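Local coordinates for peptidase S15/CocE/NonD (Thaumarchaeota archaeon SCGC AB-539-E09, PDB 4PF1), which acts as a serine aminopeptidase of the alpha/beta-hydrolase fold, related to the X-Pro dipeptidyl-peptidases, and probably cleaves peptides near their N-termini, at residues V182-M187 with L288-L293; Y229-A234 with T443-A448; Q423-Y428 with R609-A614. All blocks are in the same frame, centred on the assembly; numbering follows the deposited sequence.

Interaction 1: V182-M187 with L288-L293; sequences VPFASM and LIVGGL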
loop_
_atom_site.group_PDB
_atom_site.type_symbol
_atom_site.label_atom_id
_atom_site.label_comp_id
_atom_site.label_asym_id
_atom_site.label_seq_id
_atom_site.Cartn_x
_atom_site.Cartn_y
_atom_site.Cartn_z
ATOM N N VAL A 182 37.928 -2.069 -0.859
ATOM C CA VAL A 182 36.703 -2.113 -1.659
ATOM C C VAL A 182 35.962 -0.752 -1.506
ATOM O O VAL A 182 35.014 -0.644 -0.714
ATOM C CB VAL A 182 35.783 -3.335 -1.335
ATOM C CG1 VAL A 182 34.593 -3.395 -2.292
ATOM C CG2 VAL A 182 36.559 -4.651 -1.377
ATOM N N PRO A 183 36.395 0.310 -2.229
ATOM C CA PRO A 183 35.691 1.595 -2.107
ATOM C C PRO A 183 34.405 1.638 -2.956
ATOM O O PRO A 183 34.455 1.488 -4.180
ATOM C CB PRO A 183 36.734 2.617 -2.571
ATOM C CG PRO A 183 37.654 1.860 -3.473
ATOM C CD PRO A 183 37.512 0.388 -3.197
ATOM N N PHE A 184 33.246 1.792 -2.287
ATOM C CA PHE A 184 31.933 1.913 -2.936
ATOM C C PHE A 184 31.575 3.373 -3.123
ATOM O O PHE A 184 31.834 4.178 -2.228
ATOM C CB PHE A 184 30.828 1.251 -2.088
ATOM C CG PHE A 184 30.836 -0.249 -1.937
ATOM C CD1 PHE A 184 31.582 -0.857 -0.932
ATOM C CD2 PHE A 184 29.977 -1.042 -2.688
ATOM C CE1 PHE A 184 31.526 -2.241 -0.735
ATOM C CE2 PHE A 184 29.930 -2.428 -2.499
ATOM C CZ PHE A 184 30.702 -3.016 -1.521
ATOM N N ALA A 185 30.976 3.722 -4.275
ATOM C CA ALA A 185 30.450 5.066 -4.589
ATOM C C ALA A 185 31.194 6.199 -3.831
ATOM O O ALA A 185 30.559 7.022 -3.169
ATOM C CB ALA A 185 28.970 5.106 -4.244
ATOM N N SER A 186 32.533 6.217 -3.926
ATOM C CA SER A 186 33.402 7.127 -3.180
ATOM C C SER A 186 33.264 8.596 -3.564
ATOM O O SER A 186 32.965 8.925 -4.716
ATOM C CB SER A 186 34.860 6.715 -3.348
ATOM O OG SER A 186 35.079 5.409 -2.843
ATOM N N MET A 187 33.534 9.482 -2.583
ATOM C CA MET A 187 33.611 10.923 -2.787
ATOM C C MET A 187 34.986 11.193 -3.395
ATOM O O MET A 187 36.000 10.927 -2.742
ATOM C CB MET A 187 33.423 11.677 -1.451
ATOM C CG MET A 187 32.051 11.477 -0.815
ATOM S SD MET A 187 31.892 12.239 0.828
ATOM C CE MET A 187 31.929 13.939 0.397
ATOM N N LEU A 288 39.049 -2.859 -5.510
ATOM C CA LEU A 288 37.811 -3.256 -6.163
ATOM C C LEU A 288 36.869 -2.045 -6.147
ATOM O O LEU A 288 36.157 -1.819 -5.164
ATOM C CB LEU A 288 37.194 -4.494 -5.465
ATOM C CG LEU A 288 35.929 -5.117 -6.100
ATOM C CD1 LEU A 288 36.216 -5.691 -7.486
ATOM C CD2 LEU A 288 35.362 -6.209 -5.208
ATOM N N ILE A 289 36.940 -1.217 -7.202
ATOM C CA ILE A 289 36.130 0.001 -7.307
ATOM C C ILE A 289 34.702 -0.379 -7.696
ATOM O O ILE A 289 34.486 -0.995 -8.739
ATOM C CB ILE A 289 36.749 1.040 -8.288
ATOM C CG1 ILE A 289 38.265 1.239 -8.020
ATOM C CG2 ILE A 289 35.986 2.372 -8.209
ATOM C CD1 ILE A 289 39.052 1.844 -9.185
ATOM N N VAL A 290 33.737 -0.029 -6.838
ATOM C CA VAL A 290 32.330 -0.368 -7.037
ATOM C C VAL A 290 31.514 0.901 -7.264
ATOM O O VAL A 290 31.338 1.709 -6.346
ATOM C CB VAL A 290 31.763 -1.203 -5.855
ATOM C CG1 VAL A 290 30.465 -1.894 -6.247
ATOM C CG2 VAL A 290 32.782 -2.219 -5.349
ATOM N N GLY A 291 31.036 1.066 -8.492
ATOM C CA GLY A 291 30.221 2.205 -8.891
ATOM C C GLY A 291 28.812 1.818 -9.293
ATOM O O GLY A 291 28.554 0.665 -9.647
ATOM N N GLY A 292 27.908 2.789 -9.233
ATOM C CA GLY A 292 26.512 2.611 -9.603
ATOM C C GLY A 292 26.104 3.493 -10.761
ATOM O O GLY A 292 26.434 4.685 -10.783
ATOM N N LEU A 293 25.362 2.919 -11.721
ATOM C CA LEU A 293 24.868 3.625 -12.916
ATOM C C LEU A 293 23.893 4.755 -12.566
ATOM O O LEU A 293 23.829 5.750 -13.290
ATOM C CB LEU A 293 24.171 2.640 -13.885
ATOM C CG LEU A 293 25.078 1.714 -14.718
ATOM C CD1 LEU A 293 24.261 0.612 -15.379
ATOM C CD2 LEU A 293 25.837 2.494 -15.793
#
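Phe184 is bridged to Val290, joining two neighbouring parallel strands of the alpha/beta-hydrolase sheet. Two backbone hydrogen bonds link Val290 to the residues on either side of Phe184. Val290 N donates to Pro183 O at 3.1 Å. Ala185 N donates to Val290 O at 2.9 Å, nearly along the C=O axis. Pro183 has no N-H to give, and its ring carbon CD instead lies 3.3 Å from Leu288 O.

The apolar contacts centre on Val290. Phe184 and Val290 run side by side and point the same way. Phe184 CG is anti to the carbonyl carbon (chi1 -68°), which sets the start of the ring alongside Val290 CB. The ring presents a face to Val290, and CG2 stands over it in a CH-pi contact, 4.2 Å from the centroid and displaced toward the rim. Phe184 CD2 also meets Val290 CB at 3.6 Å. The same CG2 touches Val182 CG1 at 3.7 Å, so this one methyl meets both side chains. Val182 CG1 also packs on Leu288 CD2 at 4.1 Å.

All the touching residues are buried. Ala185, just past strand 178-184, touches Asp295, which with Ser161 and His328 has the geometry of a Ser-His-Asp triad, probably the catalytic one. Phe351 of helix 347-365 packs on Phe184, Leu288 and Val290. Helix 162-169 lies against Pro183. Strands 154-160 and 319-324 flank the pair in the sheet.

Interaction 2: Y229-A234 with T443-A448; sequences YDTYDA and TIPSYA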
loop_
_atom_site.group_PDB
_atom_site.type_symbol
_atom_site.label_atom_id
_atom_site.label_comp_id
_atom_site.label_asym_id
_atom_site.label_seq_id
_atom_site.Cartn_x
_atom_site.Cartn_y
_atom_site.Cartn_z
ATOM N N TYR A 229 7.356 22.430 3.970
ATOM C CA TYR A 229 7.431 21.026 3.549
ATOM C C TYR A 229 8.062 20.925 2.151
ATOM O O TYR A 229 9.004 20.155 1.956
ATOM C CB TYR A 229 6.030 20.374 3.575
ATOM C CG TYR A 229 6.038 18.893 3.253
ATOM C CD1 TYR A 229 6.505 17.959 4.178
ATOM C CD2 TYR A 229 5.560 18.421 2.033
ATOM C CE1 TYR A 229 6.513 16.595 3.887
ATOM C CE2 TYR A 229 5.555 17.059 1.735
ATOM C CZ TYR A 229 6.029 16.149 2.666
ATOM O OH TYR A 229 6.035 14.809 2.369
ATOM N N ASP A 230 7.569 21.738 1.194
ATOM C CA ASP A 230 8.091 21.780 -0.173
ATOM C C ASP A 230 9.381 22.624 -0.212
ATOM O O ASP A 230 9.333 23.835 0.011
ATOM C CB ASP A 230 7.019 22.341 -1.129
ATOM C CG ASP A 230 7.370 22.299 -2.606
ATOM O OD1 ASP A 230 8.220 21.468 -2.995
ATOM O OD2 ASP A 230 6.767 23.072 -3.377
ATOM N N THR A 231 10.531 21.975 -0.481
ATOM C CA THR A 231 11.848 22.637 -0.506
ATOM C C THR A 231 11.973 23.603 -1.690
ATOM O O THR A 231 12.664 24.614 -1.570
ATOM C CB THR A 231 12.993 21.612 -0.500
ATOM O OG1 THR A 231 12.895 20.772 -1.652
ATOM C CG2 THR A 231 13.016 20.766 0.771
ATOM N N TYR A 232 11.294 23.300 -2.820
ATOM C CA TYR A 232 11.264 24.151 -4.018
ATOM C C TYR A 232 10.862 25.576 -3.626
ATOM O O TYR A 232 11.568 26.528 -3.956
ATOM C CB TYR A 232 10.284 23.568 -5.057
ATOM C CG TYR A 232 10.171 24.375 -6.336
ATOM C CD1 TYR A 232 9.365 25.511 -6.399
ATOM C CD2 TYR A 232 10.826 23.975 -7.497
ATOM C CE1 TYR A 232 9.244 26.249 -7.574
ATOM C CE2 TYR A 232 10.697 24.696 -8.685
ATOM C CZ TYR A 232 9.912 25.839 -8.716
ATOM O OH TYR A 232 9.780 26.563 -9.873
ATOM N N ASP A 233 9.753 25.701 -2.873
ATOM C CA ASP A 233 9.224 26.959 -2.370
ATOM C C ASP A 233 10.220 27.654 -1.435
ATOM O O ASP A 233 10.491 28.844 -1.611
ATOM C CB ASP A 233 7.901 26.707 -1.635
ATOM C CG ASP A 233 6.750 27.508 -2.185
ATOM O OD1 ASP A 233 6.636 28.699 -1.830
ATOM O OD2 ASP A 233 5.962 26.947 -2.973
ATOM N N ALA A 234 10.790 26.900 -0.472
ATOM C CA ALA A 234 11.740 27.407 0.530
ATOM C C ALA A 234 12.998 28.023 -0.096
ATOM O O ALA A 234 13.340 29.156 0.235
ATOM C CB ALA A 234 12.133 26.292 1.494
ATOM N N THR A 443 8.925 18.869 -3.489
ATOM C CA THR A 443 10.294 18.357 -3.353
ATOM C C THR A 443 10.656 18.374 -1.869
ATOM O O THR A 443 10.444 19.384 -1.189
ATOM C CB THR A 443 11.301 19.135 -4.217
ATOM O OG1 THR A 443 11.334 20.500 -3.802
ATOM C CG2 THR A 443 11.001 19.029 -5.714
ATOM N N ILE A 444 11.147 17.242 -1.355
ATOM C CA ILE A 444 11.479 17.103 0.067
ATOM C C ILE A 444 12.962 16.710 0.245
ATOM O O ILE A 444 13.572 16.218 -0.710
ATOM C CB ILE A 444 10.512 16.092 0.764
ATOM C CG1 ILE A 444 10.594 14.678 0.128
ATOM C CG2 ILE A 444 9.071 16.636 0.786
ATOM C CD1 ILE A 444 9.865 13.577 0.902
ATOM N N PRO A 445 13.571 16.917 1.447
ATOM C CA PRO A 445 14.984 16.548 1.619
ATOM C C PRO A 445 15.220 15.037 1.523
ATOM O O PRO A 445 14.303 14.240 1.746
ATOM C CB PRO A 445 15.322 17.075 3.021
ATOM C CG PRO A 445 14.236 18.039 3.362
ATOM C CD PRO A 445 13.024 17.502 2.687
ATOM N N SER A 446 16.466 14.658 1.194
ATOM C CA SER A 446 16.922 13.277 1.007
ATOM C C SER A 446 16.775 12.409 2.269
ATOM O O SER A 446 16.558 11.202 2.154
ATOM C CB SER A 446 18.381 13.269 0.558
ATOM O OG SER A 446 19.228 13.850 1.535
ATOM N N TYR A 447 16.925 13.015 3.460
ATOM C CA TYR A 447 16.847 12.311 4.746
ATOM C C TYR A 447 15.399 12.102 5.231
ATOM O O TYR A 447 15.188 11.280 6.124
ATOM C CB TYR A 447 17.659 13.047 5.828
ATOM C CG TYR A 447 17.382 14.533 5.915
ATOM C CD1 TYR A 447 16.273 15.018 6.603
ATOM C CD2 TYR A 447 18.259 15.458 5.356
ATOM C CE1 TYR A 447 16.016 16.386 6.689
ATOM C CE2 TYR A 447 18.022 16.828 5.452
ATOM C CZ TYR A 447 16.900 17.288 6.122
ATOM O OH TYR A 447 16.645 18.636 6.197
ATOM N N ALA A 448 14.407 12.839 4.652
ATOM C CA ALA A 448 12.988 12.715 5.029
ATOM C C ALA A 448 12.528 11.245 5.006
ATOM O O ALA A 448 13.008 10.463 4.187
ATOM C CB ALA A 448 12.116 13.554 4.107
#
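Thr443 meets Asp230 and Thr231 at the start of helix 231-238, where Asp230 holds the N-cap position. The contact joins a helix of the catalytic region to a loop of the C-terminal region.

Hydrogen bonds dominate. Asp230 OD1 accepts from Thr443 N at 2.7 Å, on its anti side and 29° out of the carboxylate plane. Thr231 N donates to Thr443 O at 2.7 Å in a nearly straight bond. Thr443 OG1 lies between its backbone N and carbonyl carbon (chi1 62°), where it meets Thr231 OG1. The two hydroxyls lie 2.7 Å apart, OG1 to OG1, and share a hydrogen bond. Thr231 OG1 has a second partner in Glu205.

Asp230 also carries charge pairing. Its OD2 forms a salt bridge with Arg441, and Arg462 of the second subunit makes a long, weak ion pair with it. An alanine in place of Asp230 would probably leave Thr443 N without its acceptor and Arg441 without this carboxylate.

Apolar contacts flank the polar ones. Thr231 CG2 packs on Pro445 CD at 3.8 Å. The hydroxyl of Tyr229 bonds to Glu450, while its ring offers a face to Ile444. Ile444 CG2 stands over that face, 3.8 Å from the ring centroid.

Interaction 3: Q423-Y428 with R609-A614; sequences QAFDEY and RVWRTA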
loop_
_atom_site.group_PDB
_atom_site.type_symbol
_atom_site.label_atom_id
_atom_site.label_comp_id
_atom_site.label_asym_id
_atom_site.label_seq_id
_atom_site.Cartn_x
_atom_site.Cartn_y
_atom_site.Cartn_z
ATOM N N GLN A 423 20.592 28.168 -41.678
ATOM C CA GLN A 423 20.332 28.573 -40.299
ATOM C C GLN A 423 19.224 27.713 -39.696
ATOM O O GLN A 423 18.152 27.568 -40.289
ATOM C CB GLN A 423 19.965 30.064 -40.227
ATOM C CG GLN A 423 19.851 30.594 -38.800
ATOM C CD GLN A 423 19.361 32.014 -38.763
ATOM O OE1 GLN A 423 20.144 32.968 -38.812
ATOM N NE2 GLN A 423 18.051 32.186 -38.653
ATOM N N ALA A 424 19.511 27.102 -38.537
ATOM C CA ALA A 424 18.587 26.224 -37.830
ATOM C C ALA A 424 18.939 26.152 -36.350
ATOM O O ALA A 424 20.113 26.013 -35.987
ATOM C CB ALA A 424 18.607 24.825 -38.443
ATOM N N PHE A 425 17.916 26.272 -35.503
ATOM C CA PHE A 425 18.030 26.208 -34.050
ATOM C C PHE A 425 16.662 25.983 -33.430
ATOM O O PHE A 425 15.640 26.235 -34.073
ATOM C CB PHE A 425 18.670 27.502 -33.472
ATOM C CG PHE A 425 18.017 28.801 -33.899
ATOM C CD1 PHE A 425 16.888 29.284 -33.240
ATOM C CD2 PHE A 425 18.558 29.567 -34.926
ATOM C CE1 PHE A 425 16.288 30.485 -33.633
ATOM C CE2 PHE A 425 17.961 30.771 -35.314
ATOM C CZ PHE A 425 16.832 31.222 -34.663
ATOM N N ASP A 426 16.642 25.535 -32.179
ATOM C CA ASP A 426 15.419 25.399 -31.395
ATOM C C ASP A 426 15.474 26.434 -30.287
ATOM O O ASP A 426 16.507 26.572 -29.629
ATOM C CB ASP A 426 15.260 23.977 -30.849
ATOM C CG ASP A 426 15.174 22.939 -31.944
ATOM O OD1 ASP A 426 14.153 22.926 -32.673
ATOM O OD2 ASP A 426 16.144 22.172 -32.106
ATOM N N GLU A 427 14.396 27.211 -30.127
ATOM C CA GLU A 427 14.362 28.321 -29.184
ATOM C C GLU A 427 13.392 28.099 -28.025
ATOM O O GLU A 427 12.329 27.501 -28.203
ATOM C CB GLU A 427 13.986 29.603 -29.935
ATOM C CG GLU A 427 14.259 30.890 -29.180
ATOM C CD GLU A 427 13.835 32.129 -29.939
ATOM O OE1 GLU A 427 12.627 32.454 -29.921
ATOM O OE2 GLU A 427 14.710 32.775 -30.556
ATOM N N TYR A 428 13.756 28.623 -26.839
ATOM C CA TYR A 428 12.926 28.631 -25.632
ATOM C C TYR A 428 13.375 29.746 -24.695
ATOM O O TYR A 428 14.514 30.218 -24.788
ATOM C CB TYR A 428 12.923 27.266 -24.911
ATOM C CG TYR A 428 14.194 26.919 -24.163
ATOM C CD1 TYR A 428 15.296 26.394 -24.829
ATOM C CD2 TYR A 428 14.263 27.030 -22.777
ATOM C CE1 TYR A 428 16.433 25.981 -24.137
ATOM C CE2 TYR A 428 15.411 26.660 -22.077
ATOM C CZ TYR A 428 16.495 26.136 -22.762
ATOM O OH TYR A 428 17.629 25.762 -22.083
ATOM N N ARG A 609 18.863 29.284 -27.282
ATOM C CA ARG A 609 18.821 28.665 -28.602
ATOM C C ARG A 609 19.825 27.538 -28.717
ATOM O O ARG A 609 21.021 27.773 -28.559
ATOM C CB ARG A 609 19.098 29.706 -29.701
ATOM C CG ARG A 609 17.966 30.677 -29.965
ATOM C CD ARG A 609 18.418 31.752 -30.930
ATOM N NE ARG A 609 17.366 32.734 -31.188
ATOM C CZ ARG A 609 17.515 33.795 -31.975
ATOM N NH1 ARG A 609 18.670 34.019 -32.589
ATOM N NH2 ARG A 609 16.509 34.638 -32.156
ATOM N N VAL A 610 19.347 26.321 -29.016
ATOM C CA VAL A 610 20.215 25.172 -29.259
ATOM C C VAL A 610 20.342 25.025 -30.784
ATOM O O VAL A 610 19.371 24.673 -31.463
ATOM C CB VAL A 610 19.724 23.883 -28.550
ATOM C CG1 VAL A 610 20.468 22.652 -29.060
ATOM C CG2 VAL A 610 19.874 24.010 -27.033
ATOM N N TRP A 611 21.525 25.375 -31.316
ATOM C CA TRP A 611 21.794 25.397 -32.753
ATOM C C TRP A 611 22.107 24.010 -33.318
ATOM O O TRP A 611 22.723 23.187 -32.646
ATOM C CB TRP A 611 22.923 26.385 -33.062
ATOM C CG TRP A 611 22.498 27.823 -32.939
ATOM C CD1 TRP A 611 22.178 28.494 -31.793
ATOM C CD2 TRP A 611 22.328 28.761 -34.012
ATOM N NE1 TRP A 611 21.812 29.787 -32.086
ATOM C CE2 TRP A 611 21.891 29.977 -33.442
ATOM C CE3 TRP A 611 22.511 28.692 -35.405
ATOM C CZ2 TRP A 611 21.669 31.126 -34.211
ATOM C CZ3 TRP A 611 22.272 29.826 -36.167
ATOM C CH2 TRP A 611 21.845 31.022 -35.573
ATOM N N ARG A 612 21.672 23.764 -34.563
ATOM C CA ARG A 612 21.836 22.479 -35.254
ATOM C C ARG A 612 22.083 22.714 -36.750
ATOM O O ARG A 612 21.179 22.550 -37.576
ATOM C CB ARG A 612 20.603 21.576 -35.025
ATOM C CG ARG A 612 19.281 22.341 -34.932
ATOM C CD ARG A 612 18.097 21.411 -34.912
ATOM N NE ARG A 612 16.843 22.146 -34.742
ATOM C CZ ARG A 612 16.102 22.607 -35.743
ATOM N NH1 ARG A 612 16.479 22.413 -37.002
ATOM N NH2 ARG A 612 14.975 23.260 -35.496
ATOM N N THR A 613 23.305 23.159 -37.082
ATOM C CA THR A 613 23.724 23.466 -38.456
ATOM C C THR A 613 25.044 22.755 -38.763
ATOM O O THR A 613 25.647 22.192 -37.855
ATOM C CB THR A 613 23.870 24.998 -38.648
ATOM O OG1 THR A 613 24.927 25.478 -37.817
ATOM C CG2 THR A 613 22.590 25.762 -38.347
ATOM N N ALA A 614 25.510 22.805 -40.029
ATOM C CA ALA A 614 26.795 22.213 -40.430
ATOM C C ALA A 614 27.950 22.808 -39.602
ATOM O O ALA A 614 28.822 22.066 -39.141
ATOM C CB ALA A 614 27.039 22.450 -41.916
#
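Phe425 and Trp611 face each other as a non-hydrogen-bonded pair in an antiparallel ladder, with Asp426 and Val610 the hydrogen-bonded pair beside them and Glu427 opposite Arg609. The ladder belongs to the antiparallel sheet of the C-terminal non-catalytic domain. Asp426 and Val610 exchange two backbone bonds. Arg612 N adds a third to Ala424 O just beyond the strands.

Phe425, Trp611, Arg609 and Glu427 put their side chains on one face of the sheet. Phe425 CG lies between the backbone N and the carbonyl carbon (chi1 53°), close to Trp611 CE2. Its CB sits over the five-membered ring of Trp611, 3.8 Å from the centroid. The Phe425 ring and the Trp611 six-membered ring meet obliquely, their planes 41° apart. The guanidinium of Arg609 lies flat on Phe425, centres 4.4 Å apart and planes 17° apart. Both meet the same side of the Phe425 ring, Arg609 at CD1, CE1 and CZ and Trp611 at CD2 and CE2.

Glu427 holds that guanidinium at its edge. Both Arg609 NE and NH2 donate to the single oxygen OE2 of Glu427, NE at 2.7 Å on the anti lone pair. Carboxylate and guanidinium are nearly coplanar, which probably helps keep Arg609 flat against the ring.

Asp426 lies on the other face with Val610. Trp473 also bonds to Asp426 OD2, and Leu471 packs against Val610 and Asp426. Arg612 grips the Asp426 carboxylate side-on, one nitrogen to each oxygen. Both nitrogens come from above the carboxylate plane: NH2 reaches OD1 at 3.0 Å, and NE reaches OD2 at 2.7 Å.

In the fold
The three contacts run from the centre of the chain to its edge. Interaction 1 lies in the mixed ten-strand sheet of the catalytic fold. Interaction 3 lies in the antiparallel sheet of the C-terminal domain, with its centre about 39 Å from that of interaction 1. Interaction 2 connects the two family regions. Its centre is about 27 Å from interaction 1 and 35 Å from interaction 3. None touches another. Along the chain, interaction 1 closes before interaction 3 opens. The segments of interaction 2 alternate with those of both others. Interaction 1 is thus closed within the S15 range and interaction 3 within the C-terminal range, while 229-234 with 443-448 spans the two.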